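Local coordinates for N-terminal cyanobactin protease (Planktothrix agardhii NIES-596, PDB 4H6W), which probably acts as a subtilisin-like serine endopeptidase in prenylagaramide maturation, this chain being the N-terminal protease part of a longer protein, at residues S15-D20 against L237-I242; S190-A195 against Q272-M277; I242-K247 against H288-T293. All coordinates share one frame; numbering follows the deposited sequence.

Contact 1: residues S15-D20 against L237-I242; sequences SETRGD and LLSLQI
Ser-239 and Leu-240, neighbours on the helix 223-243, receive the loop that follows the helix 10-16 through van der Waals packing. Thr-17 sets its methyl CG2 against the helix backbone, 4.0 Å from Leu-240 N, while its OG1, anti to its own backbone N (chi1 176°), lies 3.5 Å from Ser-239 CB. Leu-240 CD1 lies 4.1 Å from Glu-16 CB. Farther along, Asp-20 CB packs on Ser-239 OG at 3.6 Å, and the side chain of Asp-20 crosses that of Ile-242 at about a right angle, its OD1 3.8 Å from Ile-242 CG2.

Several polar groups have partners nearby in the chain. Thr-17 OG1 accepts from Gly-19 N at 3.0 Å, an ST turn that bends the loop. Ser-239 OG is bonded to Ala-235 O one turn back, and Asp-20 OD2 accepts from Lys-22 N. A water bridges the segments, donating both to Asp-20 OD1 (2.6 Å) and to Ser-239 O (2.7 Å).

The contact thus fastens the N-terminal helix 10-16 and the loop leading to the strand 24-28 onto the last turns of the helix 223-243, whose Leu-237 and Leu-240 also pack against the helix 282-289.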
# COMPACT_ATOMS: atom_id res chain seq x y z
N SER A 15 -10.84 -1.71 16.72
CA SER A 15 -11.27 -1.60 18.11
C SER A 15 -10.08 -1.36 19.03
O SER A 15 -10.23 -0.81 20.12
CB SER A 15 -12.07 -2.83 18.54
OG SER A 15 -11.22 -3.93 18.85
N GLU A 16 -8.89 -1.75 18.56
CA GLU A 16 -7.64 -1.49 19.29
C GLU A 16 -6.99 -0.15 18.89
O GLU A 16 -6.44 0.55 19.74
CB GLU A 16 -6.65 -2.64 19.11
CG GLU A 16 -7.06 -3.96 19.77
CD GLU A 16 -6.85 -4.00 21.28
OE1 GLU A 16 -5.90 -3.36 21.81
OE2 GLU A 16 -7.63 -4.71 21.97
N THR A 17 -7.04 0.20 17.61
CA THR A 17 -6.41 1.42 17.11
C THR A 17 -6.90 1.77 15.71
O THR A 17 -7.13 0.87 14.90
CB THR A 17 -4.85 1.36 17.16
OG1 THR A 17 -4.29 2.54 16.57
CG2 THR A 17 -4.30 0.14 16.43
N ARG A 18 -7.07 3.07 15.43
CA ARG A 18 -7.39 3.55 14.07
C ARG A 18 -6.24 4.41 13.57
O ARG A 18 -6.40 5.26 12.68
CB ARG A 18 -8.69 4.34 14.05
CG ARG A 18 -9.92 3.49 14.25
CD ARG A 18 -11.17 4.34 14.29
NE ARG A 18 -12.28 3.65 14.95
CZ ARG A 18 -12.40 3.47 16.27
NH1 ARG A 18 -11.46 3.93 17.09
NH2 ARG A 18 -13.45 2.83 16.76
N GLY A 19 -5.06 4.16 14.13
CA GLY A 19 -3.88 4.90 13.76
C GLY A 19 -3.35 5.73 14.91
O GLY A 19 -4.09 6.11 15.81
N ASP A 20 -2.05 6.00 14.85
CA ASP A 20 -1.33 6.80 15.81
C ASP A 20 -0.56 7.84 15.03
O ASP A 20 0.21 7.49 14.14
CB ASP A 20 -0.37 5.90 16.61
CG ASP A 20 0.31 6.62 17.75
OD1 ASP A 20 0.37 6.03 18.84
OD2 ASP A 20 0.80 7.76 17.57
N LEU A 237 -0.77 -1.74 12.25
CA LEU A 237 0.04 -2.68 12.98
C LEU A 237 1.19 -1.99 13.71
O LEU A 237 1.56 -2.38 14.82
CB LEU A 237 0.56 -3.76 12.04
CG LEU A 237 -0.49 -4.77 11.56
CD1 LEU A 237 0.14 -5.71 10.54
CD2 LEU A 237 -1.08 -5.56 12.72
N LEU A 238 1.75 -0.96 13.09
CA LEU A 238 2.79 -0.16 13.74
C LEU A 238 2.21 0.61 14.93
O LEU A 238 2.87 0.73 15.97
CB LEU A 238 3.49 0.79 12.77
CG LEU A 238 4.45 0.18 11.72
CD1 LEU A 238 4.77 1.15 10.59
CD2 LEU A 238 5.73 -0.35 12.37
N SER A 239 0.98 1.11 14.79
CA SER A 239 0.31 1.85 15.87
C SER A 239 0.03 0.92 17.05
O SER A 239 0.14 1.33 18.21
CB SER A 239 -1.01 2.45 15.39
OG SER A 239 -0.81 3.25 14.23
N LEU A 240 -0.30 -0.33 16.72
CA LEU A 240 -0.59 -1.37 17.70
C LEU A 240 0.65 -1.72 18.54
O LEU A 240 0.56 -1.94 19.76
CB LEU A 240 -1.16 -2.59 17.00
CG LEU A 240 -1.51 -3.81 17.86
CD1 LEU A 240 -2.66 -3.48 18.80
CD2 LEU A 240 -1.86 -5.00 16.98
N GLN A 241 1.82 -1.73 17.90
CA GLN A 241 3.09 -1.91 18.62
C GLN A 241 3.33 -0.78 19.62
O GLN A 241 3.77 -1.04 20.75
CB GLN A 241 4.27 -2.00 17.64
CG GLN A 241 4.24 -3.20 16.71
CD GLN A 241 5.52 -3.33 15.89
OE1 GLN A 241 5.86 -2.44 15.11
NE2 GLN A 241 6.24 -4.44 16.08
N ILE A 242 3.07 0.47 19.21
CA ILE A 242 3.20 1.62 20.13
C ILE A 242 2.25 1.41 21.31
O ILE A 242 2.65 1.51 22.47
CB ILE A 242 2.86 2.98 19.48
CG1 ILE A 242 3.47 3.13 18.07
CG2 ILE A 242 3.25 4.12 20.41
CD1 ILE A 242 4.69 4.01 17.94
O HOH W 1 -0.74 3.67 19.22

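Contact 2: residues S190-A195 against Q272-M277; sequences SNWGDA and QSRCLM
Ser-273 is the first residue of 272-277 to meet Trp-192. Its OG approaches the indole obliquely, 3.9 Å from Trp-192 CD1, but finds its polar partner in Asp-271; its carbonyl O lies beside Trp-192 CB.

Arg-274 comes next and carries the contact. Trp-192 holds CG between its backbone N and carbonyl carbon (chi1 75°), and the indole presents one face to the arginine. The Arg-274 chain, extended from CG to NE, runs across that face: CG makes a CH-pi contact 4.1 Å from the centroid of the five-membered ring, and the guanidinium lies flat over the six-membered part, a cation-pi stack with planes at 22° and centres 4.0 Å apart. At the far end Arg-274 NH2 is 3.4 Å from Trp-192 CH2. Ser-190 O lies at the edge of the indole, in its plane, and accepts from a water (2.8 Å) that in turn accepts from Arg-274 NH1; Asp-188 offers NH1 a long, weak ion pair. An alanine in place of Trp-192 would probably leave the guanidinium without its aromatic platform and freer to turn.

After Cys-275, which faces away into its disulfide with Cys-264, Leu-276 turns its CD1 back to Trp-192 CB at 3.9 Å, closing the contact with an apolar touch.

The loop between the helices 250-259 and 282-289 is thereby laid against the turn that enters the helix 194-199, with Gly-193 at the N-cap. Leu-276 also packs on Tyr-196 of that helix and Leu-202 of the strand 200-204, an outermost strand of the central parallel sheet, while the backbone of Trp-192 bonds to Cys-162 and Cys-164.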
# COMPACT_ATOMS: atom_id res chain seq x y z
N SER A 190 -4.08 -8.91 -12.34
CA SER A 190 -3.02 -8.78 -11.34
C SER A 190 -1.73 -9.49 -11.77
O SER A 190 -1.75 -10.69 -12.02
CB SER A 190 -3.52 -9.33 -10.00
OG SER A 190 -2.83 -8.75 -8.91
N ASN A 191 -0.62 -8.76 -11.87
CA ASN A 191 0.64 -9.39 -12.29
C ASN A 191 1.13 -10.42 -11.28
O ASN A 191 0.89 -10.30 -10.07
CB ASN A 191 1.75 -8.37 -12.58
CG ASN A 191 1.45 -7.53 -13.81
OD1 ASN A 191 0.75 -7.98 -14.71
ND2 ASN A 191 1.98 -6.31 -13.84
N TRP A 192 1.79 -11.45 -11.80
CA TRP A 192 2.40 -12.45 -10.95
C TRP A 192 3.81 -12.71 -11.52
O TRP A 192 4.21 -12.07 -12.49
CB TRP A 192 1.50 -13.69 -10.83
CG TRP A 192 1.46 -14.57 -12.04
CD1 TRP A 192 2.20 -15.69 -12.24
CD2 TRP A 192 0.66 -14.40 -13.21
NE1 TRP A 192 1.91 -16.23 -13.46
CE2 TRP A 192 0.98 -15.46 -14.09
CE3 TRP A 192 -0.29 -13.45 -13.61
CZ2 TRP A 192 0.38 -15.61 -15.36
CZ3 TRP A 192 -0.89 -13.59 -14.87
CH2 TRP A 192 -0.55 -14.67 -15.72
N GLY A 193 4.57 -13.60 -10.90
CA GLY A 193 5.98 -13.74 -11.24
C GLY A 193 6.76 -14.20 -10.03
O GLY A 193 6.27 -14.10 -8.90
N ASP A 194 7.98 -14.69 -10.25
CA ASP A 194 8.74 -15.30 -9.17
C ASP A 194 9.22 -14.30 -8.11
O ASP A 194 9.15 -14.59 -6.90
CB ASP A 194 9.87 -16.17 -9.71
CG ASP A 194 9.42 -17.61 -9.97
OD1 ASP A 194 9.82 -18.51 -9.19
OD2 ASP A 194 8.66 -17.84 -10.93
N ALA A 195 9.69 -13.13 -8.54
CA ALA A 195 10.03 -12.06 -7.61
C ALA A 195 8.83 -11.76 -6.69
O ALA A 195 9.00 -11.58 -5.49
CB ALA A 195 10.49 -10.82 -8.34
N GLN A 272 -1.94 -21.78 -8.85
CA GLN A 272 -1.71 -21.41 -7.45
C GLN A 272 -0.62 -20.33 -7.27
O GLN A 272 -0.47 -19.77 -6.19
CB GLN A 272 -1.43 -22.65 -6.60
CG GLN A 272 -0.42 -23.63 -7.19
CD GLN A 272 -0.81 -25.10 -7.00
OE1 GLN A 272 -0.14 -25.85 -6.28
NE2 GLN A 272 -1.88 -25.52 -7.67
N SER A 273 0.13 -20.05 -8.34
CA SER A 273 1.18 -19.03 -8.28
C SER A 273 0.65 -17.62 -8.56
O SER A 273 1.36 -16.64 -8.35
CB SER A 273 2.34 -19.37 -9.23
OG SER A 273 1.99 -19.19 -10.58
N ARG A 274 -0.59 -17.52 -9.03
CA ARG A 274 -1.24 -16.22 -9.19
C ARG A 274 -1.60 -15.60 -7.84
O ARG A 274 -1.91 -14.40 -7.76
CB ARG A 274 -2.49 -16.32 -10.06
CG ARG A 274 -2.23 -16.48 -11.54
CD ARG A 274 -3.40 -15.87 -12.29
NE ARG A 274 -3.33 -16.07 -13.73
CZ ARG A 274 -3.92 -15.27 -14.62
NH1 ARG A 274 -4.60 -14.21 -14.20
NH2 ARG A 274 -3.82 -15.52 -15.91
N CYS A 275 -1.55 -16.42 -6.78
CA CYS A 275 -1.81 -15.97 -5.41
C CYS A 275 -0.59 -15.43 -4.67
O CYS A 275 -0.72 -14.95 -3.54
CB CYS A 275 -2.49 -17.08 -4.59
SG CYS A 275 -4.24 -17.24 -5.01
N LEU A 276 0.58 -15.51 -5.30
CA LEU A 276 1.80 -15.00 -4.67
C LEU A 276 2.06 -15.76 -3.37
O LEU A 276 1.84 -16.97 -3.30
CB LEU A 276 1.68 -13.49 -4.42
CG LEU A 276 1.86 -12.50 -5.59
CD1 LEU A 276 1.97 -13.15 -6.97
CD2 LEU A 276 0.76 -11.47 -5.59
N MET A 277 2.51 -15.07 -2.32
CA MET A 277 2.68 -15.71 -1.03
C MET A 277 1.32 -16.00 -0.37
O MET A 277 1.24 -16.78 0.57
CB MET A 277 3.57 -14.87 -0.12
CG MET A 277 4.13 -15.58 1.10
SD MET A 277 5.17 -16.99 0.68
CE MET A 277 6.58 -16.20 -0.10
O HOH W 2 -3.61 -12.72 -11.58

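Contact 3: residues I242-K247 against H288-T293; sequences IKRGEK and HLTGET
Arg-244 reaches from the end of the helix 223-243 to Thr-290 and Glu-292, just beyond the helix 282-289. Its CB points toward that segment, and CG comes within 4.1 Å of Glu-292 OE2. CD is closer to the same oxygen, with Thr-290 CG2 also beside it. The chain bends at chi3 (41°), and Arg-244 NE donates nearly straight to Glu-246 OE1 at 3.2 Å, in the guanidinium plane. CZ lies 3.7 Å from Thr-290 CB, which sits over one guanidinium face, offset toward the rim. Arg-244 NH2 bonds to Glu-246 OE2 at 2.8 Å, completing a side-on grip by two nitrogens that meets both oxygens from above the carboxylate plane. Arg-244 NH1 forms a salt bridge with Glu-292 OE2 at 2.7 Å, although the hydrogen bond within it is bent to 122° and weak.

Backbone turns bring these groups together. A Schellman motif with Gly-245 as C-prime residue ends the helix 223-243 ahead of Glu-246. Thr-290 OG1 accepts from Glu-292 N in an ST turn, and is bonded also to Ile-286 O.

One cation thus stands between two carboxylates, and its charge probably eases the repulsion between them. The result is a surface salt-bridge network joining two helix ends, with a threonine's carbon atoms packed against the cation.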
# COMPACT_ATOMS: atom_id res chain seq x y z
N ILE A 242 3.07 0.47 19.21
CA ILE A 242 3.20 1.62 20.13
C ILE A 242 2.25 1.41 21.31
O ILE A 242 2.65 1.51 22.47
CB ILE A 242 2.86 2.98 19.48
CG1 ILE A 242 3.47 3.13 18.07
CG2 ILE A 242 3.25 4.12 20.41
CD1 ILE A 242 4.69 4.01 17.94
N LYS A 243 0.99 1.10 21.00
CA LYS A 243 -0.02 0.86 22.03
C LYS A 243 0.46 -0.14 23.09
O LYS A 243 0.15 -0.01 24.28
CB LYS A 243 -1.32 0.37 21.39
CG LYS A 243 -2.53 0.39 22.31
CD LYS A 243 -3.67 -0.38 21.66
CE LYS A 243 -4.93 -0.35 22.50
NZ LYS A 243 -5.47 1.02 22.54
N ARG A 244 1.22 -1.13 22.64
CA ARG A 244 1.69 -2.18 23.54
C ARG A 244 3.06 -1.91 24.15
O ARG A 244 3.62 -2.78 24.80
CB ARG A 244 1.68 -3.52 22.83
CG ARG A 244 0.29 -4.09 22.65
CD ARG A 244 0.34 -5.16 21.58
NE ARG A 244 1.54 -6.00 21.70
CZ ARG A 244 1.58 -7.15 22.39
NH1 ARG A 244 0.50 -7.60 23.01
NH2 ARG A 244 2.72 -7.84 22.44
N GLY A 245 3.59 -0.70 23.95
CA GLY A 245 4.89 -0.34 24.49
C GLY A 245 6.05 -1.02 23.77
O GLY A 245 7.16 -1.09 24.29
N GLU A 246 5.78 -1.53 22.57
CA GLU A 246 6.83 -2.10 21.72
C GLU A 246 7.31 -1.03 20.73
O GLU A 246 6.58 -0.10 20.42
CB GLU A 246 6.29 -3.35 21.00
CG GLU A 246 5.97 -4.50 21.94
CD GLU A 246 5.11 -5.61 21.33
OE1 GLU A 246 4.34 -5.33 20.38
OE2 GLU A 246 5.18 -6.77 21.80
N LYS A 247 8.56 -1.12 20.28
CA LYS A 247 9.04 -0.18 19.24
C LYS A 247 8.38 -0.48 17.87
O LYS A 247 8.33 -1.63 17.44
CB LYS A 247 10.57 -0.18 19.13
CG LYS A 247 11.25 -1.40 19.73
CD LYS A 247 12.74 -1.48 19.40
CE LYS A 247 13.36 -2.75 19.96
NZ LYS A 247 14.30 -3.42 19.01
N HIS A 288 1.39 -13.15 14.46
CA HIS A 288 2.80 -13.25 14.10
C HIS A 288 3.67 -12.10 14.59
O HIS A 288 4.84 -12.30 14.91
CB HIS A 288 2.94 -13.41 12.60
CG HIS A 288 2.75 -14.81 12.13
ND1 HIS A 288 2.10 -15.12 10.96
CD2 HIS A 288 3.11 -15.99 12.68
CE1 HIS A 288 2.07 -16.43 10.81
NE2 HIS A 288 2.67 -16.98 11.84
N LEU A 289 3.11 -10.89 14.65
CA LEU A 289 3.87 -9.71 15.03
C LEU A 289 3.97 -9.55 16.54
O LEU A 289 5.05 -9.29 17.08
CB LEU A 289 3.22 -8.48 14.42
CG LEU A 289 3.84 -7.12 14.76
CD1 LEU A 289 5.22 -7.00 14.13
CD2 LEU A 289 2.90 -6.00 14.30
N THR A 290 2.83 -9.68 17.20
CA THR A 290 2.78 -9.54 18.65
C THR A 290 2.65 -10.93 19.25
O THR A 290 2.80 -11.95 18.56
CB THR A 290 1.55 -8.69 19.06
OG1 THR A 290 0.33 -9.41 18.82
CG2 THR A 290 1.52 -7.36 18.28
N GLY A 291 2.36 -11.03 20.52
CA GLY A 291 2.01 -12.36 20.98
C GLY A 291 0.60 -12.80 20.60
O GLY A 291 0.35 -13.97 20.45
N GLU A 292 -0.30 -11.82 20.43
CA GLU A 292 -1.74 -11.98 20.70
C GLU A 292 -2.55 -12.74 19.68
O GLU A 292 -2.28 -12.67 18.49
CB GLU A 292 -2.39 -10.61 20.85
CG GLU A 292 -1.88 -9.74 21.98
CD GLU A 292 -2.48 -8.35 21.92
OE1 GLU A 292 -3.68 -8.19 22.25
OE2 GLU A 292 -1.76 -7.40 21.53
N THR A 293 -3.59 -13.41 20.17
CA THR A 293 -4.60 -14.08 19.33
C THR A 293 -5.96 -13.41 19.48
O THR A 293 -6.37 -12.63 18.62
CB THR A 293 -4.71 -15.59 19.67
OG1 THR A 293 -3.45 -16.23 19.42
CG2 THR A 293 -5.79 -16.26 18.83

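Overall arrangement
Contacts 1 and 3 share Ile-242 and the C-terminal part of the helix 223-243; their centres lie about 9 Å apart on the same side of the chain's centre. Lys-243 of contact 3 also bonds to the carbonyl of Glu-16 in contact 1. Along the chain contact 1 closes before contact 3 opens, so one helix end gathers first the N-terminal region and then the C-terminal end of the model. Contact 2 stands apart, its centre about 29 Å from the centre of each of the others, near the strand 200-204 at the sheet's edge; its segments alternate with theirs. Together the three tie peripheral helices and loops around the parallel-sheet core of this subtilisin-like domain.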